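Long-range contact in bucandin (PDB 1F94), which probably enhances presynaptic acetylcholine release, as a three-finger neurotoxin of krait venom: residues A[1-5]-A[21-25]. Numbering follows the deposited sequence.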
ATOM      1  N   MET A   1      -2.929   9.010 -10.943  1.00 25.14           N
ATOM      2  CA  MET A   1      -2.812   8.871  -9.480  1.00 22.19           C
ATOM      3  C   MET A   1      -1.447   8.234  -9.150  1.00 20.04           C
ATOM      4  O   MET A   1      -0.953   7.440  -9.947  1.00 20.64           O
ATOM      5  CB  MET A   1      -3.948   7.946  -9.032  1.00 25.60           C
ATOM      6  CG  MET A   1      -4.077   7.755  -7.562  1.00 28.65           C
ATOM      7  SD  MET A   1      -5.528   6.894  -7.007  1.00 27.02           S
ATOM      8  CE  MET A   1      -4.875   5.272  -6.716  1.00 35.38           C
ATOM      9  N   GLU A   2      -0.950   8.582  -7.970  1.00 19.42           N
ATOM     10  CA  GLU A   2       0.237   7.987  -7.412  1.00 19.29           C
ATOM     11  C   GLU A   2      -0.112   7.407  -6.061  1.00 17.67           C
ATOM     12  O   GLU A   2      -1.046   7.816  -5.403  1.00 18.54           O
ATOM     13  CB  GLU A   2       1.359   9.030  -7.211  1.00 21.68           C
ATOM     14  CG  GLU A   2       1.893   9.633  -8.526  1.00 23.25           C
ATOM     15  CD  GLU A   2       2.933  10.746  -8.233  1.00 30.98           C
ATOM     16  OE1 GLU A   2       2.817  11.467  -7.191  1.00 33.96           O
ATOM     17  OE2 GLU A   2       3.877  10.888  -9.007  1.00 48.39           O
ATOM     18  N   CYS A   3       0.706   6.444  -5.621  1.00 17.65           N
ATOM     19  CA  CYS A   3       0.683   5.918  -4.294  1.00 17.16           C
ATOM     20  C   CYS A   3       2.098   5.952  -3.718  1.00 16.99           C
ATOM     21  O   CYS A   3       3.073   6.065  -4.447  1.00 17.71           O
ATOM     22  CB  CYS A   3       0.226   4.431  -4.284  1.00 17.05           C
ATOM     23  SG  CYS A   3      -1.429   4.182  -4.950  1.00 17.61           S
ATOM     24  N   TYR A   4       2.185   5.842  -2.401  1.00 16.54           N
ATOM     25  CA  TYR A   4       3.483   5.624  -1.760  1.00 16.84           C
ATOM     26  C   TYR A   4       3.924   4.195  -1.945  1.00 16.22           C
ATOM     27  O   TYR A   4       3.125   3.254  -2.087  1.00 16.33           O
ATOM     28  CB  TYR A   4       3.442   5.992  -0.266  1.00 17.52           C
ATOM     29  CG  TYR A   4       3.271   7.453  -0.044  1.00 18.16           C
ATOM     30  CD1 TYR A   4       2.110   8.014   0.507  1.00 18.18           C
ATOM     31  CD2 TYR A   4       4.304   8.351  -0.403  1.00 18.58           C
ATOM     32  CE1 TYR A   4       2.014   9.374   0.695  1.00 19.62           C
ATOM     33  CE2 TYR A   4       4.226   9.692  -0.224  1.00 20.35           C
ATOM     34  CZ  TYR A   4       3.047  10.223   0.330  1.00 19.37           C
ATOM     35  OH  TYR A   4       2.926  11.560   0.514  1.00 22.25           O
ATOM     36  N   ARG A   5       5.251   4.011  -1.909  1.00 16.83           N
ATOM     37  CA  ARG A   5       5.888   2.719  -1.885  1.00 16.97           C
ATOM     38  C   ARG A   5       7.123   2.817  -0.978  1.00 16.77           C
ATOM     39  O   ARG A   5       7.595   3.921  -0.660  1.00 17.42           O
ATOM     40  CB  ARG A   5       6.204   2.129  -3.243  1.00 19.09           C
ATOM     41  CG  ARG A   5       7.321   2.776  -3.966  1.00 21.60           C
ATOM     42  CD  ARG A   5       7.724   2.103  -5.270  1.00 23.31           C
ATOM     43  NE  ARG A   5       9.012   2.637  -5.710  1.00 27.09           N
ATOM     44  CZ  ARG A   5      10.228   2.210  -5.325  1.00 26.75           C
ATOM     45  NH1 ARG A   5      10.440   1.200  -4.494  1.00 29.57           N
ATOM     46  NH2 ARG A   5      11.268   2.841  -5.843  1.00 31.91           N
ATOM     47  N   GLU A  21      -5.180   0.509 -11.967  1.00 20.72           N
ATOM     48  CA  GLU A  21      -4.757   0.370 -10.548  1.00 20.65           C
ATOM     49  C   GLU A  21      -5.436   1.481  -9.754  1.00 23.03           C
ATOM     50  O   GLU A  21      -4.874   2.572  -9.543  1.00 23.89           O
ATOM     51  CB  GLU A  21      -3.247   0.456 -10.423  1.00 19.65           C
ATOM     52  CG  GLU A  21      -2.506  -0.762 -10.939  1.00 20.84           C
ATOM     53  CD  GLU A  21      -0.999  -0.575 -11.047  1.00 20.72           C
ATOM     54  OE1 GLU A  21      -0.516   0.562 -11.072  1.00 19.85           O
ATOM     55  OE2 GLU A  21      -0.309  -1.625 -11.077  1.00 25.30           O
ATOM     56  N   THR A  22      -6.678   1.238  -9.348  1.00 25.38           N
ATOM     57  CA  THR A  22      -7.393   2.363  -8.720  1.00 24.11           C
ATOM     58  C   THR A  22      -7.189   2.325  -7.186  1.00 21.68           C
ATOM     59  O   THR A  22      -7.691   3.232  -6.566  1.00 21.30           O
ATOM     60  CB  THR A  22      -8.873   2.290  -9.028  1.00 24.79           C
ATOM     61  OG1 THR A  22      -9.257   0.939  -8.573  1.00 27.21           O
ATOM     62  CG2 THR A  22      -9.128   2.417 -10.517  1.00 31.54           C
ATOM     63  N   PHE A  23      -6.430   1.371  -6.623  1.00 20.95           N
ATOM     64  CA  PHE A  23      -6.148   1.345  -5.211  1.00 19.30           C
ATOM     65  C   PHE A  23      -4.689   1.644  -4.893  1.00 18.23           C
ATOM     66  O   PHE A  23      -3.778   1.263  -5.618  1.00 19.21           O
ATOM     67  CB  PHE A  23      -6.391  -0.038  -4.618  1.00 19.47           C
ATOM     68  CG  PHE A  23      -7.839  -0.525  -4.753  1.00 20.66           C
ATOM     69  CD1 PHE A  23      -8.782  -0.097  -3.845  1.00 20.61           C
ATOM     70  CD2 PHE A  23      -8.201  -1.361  -5.780  1.00 25.92           C
ATOM     71  CE1 PHE A  23     -10.077  -0.503  -4.003  1.00 24.69           C
ATOM     72  CE2 PHE A  23      -9.492  -1.790  -5.905  1.00 31.53           C
ATOM     73  CZ  PHE A  23     -10.421  -1.369  -4.983  1.00 31.36           C
ATOM     74  N   CYS A  24      -4.494   2.291  -3.740  1.00 17.72           N
ATOM     75  CA  CYS A  24      -3.249   2.223  -3.014  1.00 16.88           C
ATOM     76  C   CYS A  24      -3.484   1.249  -1.874  1.00 17.25           C
ATOM     77  O   CYS A  24      -4.536   1.258  -1.209  1.00 18.40           O
ATOM     78  CB  CYS A  24      -2.852   3.548  -2.408  1.00 17.83           C
ATOM     79  SG  CYS A  24      -2.638   4.949  -3.523  1.00 18.00           S
ATOM     80  N   TYR A  25      -2.496   0.406  -1.605  1.00 17.26           N
ATOM     81  CA  TYR A  25      -2.526  -0.559  -0.524  1.00 17.25           C
ATOM     82  C   TYR A  25      -1.496  -0.146   0.537  1.00 16.75           C
ATOM     83  O   TYR A  25      -0.455   0.456   0.246  1.00 17.05           O
ATOM     84  CB  TYR A  25      -2.365  -2.020  -0.940  1.00 18.02           C
ATOM     85  CG  TYR A  25      -1.097  -2.328  -1.675  1.00 17.43           C
ATOM     86  CD1 TYR A  25       0.038  -2.765  -0.978  1.00 17.72           C
ATOM     87  CD2 TYR A  25      -0.990  -2.204  -3.043  1.00 17.82           C
ATOM     88  CE1 TYR A  25       1.213  -3.057  -1.670  1.00 17.92           C
ATOM     89  CE2 TYR A  25       0.140  -2.494  -3.726  1.00 18.25           C
ATOM     90  CZ  TYR A  25       1.263  -2.927  -3.017  1.00 17.42           C
ATOM     91  OH  TYR A  25       2.433  -3.205  -3.705  1.00 18.77           O
TER
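In the disulfide-rich core of the three-finger toxin, C3 and C24 join strand 2-7 of the two-stranded sheet to strand 23-29 of the larger antiparallel sheet. The bond between C3 SG and C24 SG measures 2.0 Å, and its torsion of -86° lies near the right angle at which sulfur lone pairs repel each other least. Each SG stands anti to its own carbonyl carbon, beside the backbone N, which turns the two sulfurs to meet between the strands. The short segments run nearly parallel, at 11°, yet their axes stay 7.1 Å apart. That is wider than neighbours in one sheet, and the covalent link spans the gap between the first finger and the central one. Backbone bonding goes elsewhere: C3 pairs with I15, and F23 with A40, which T22 and F23 both face in a classic beta bulge. The M1 chain runs straight until chi3 (101°) bends the methyl toward segment 21-25, where CE lies 3.5 Å from T22 O and 3.9 Å from C24 SG. A long, flexible thioether suits this exposed margin, laying its apolar end beside the disulfide. Cysteine suits the two buried sites: C3 packs on C39 and C24 on C56, of the C17-C39 and C56-C61 disulfides.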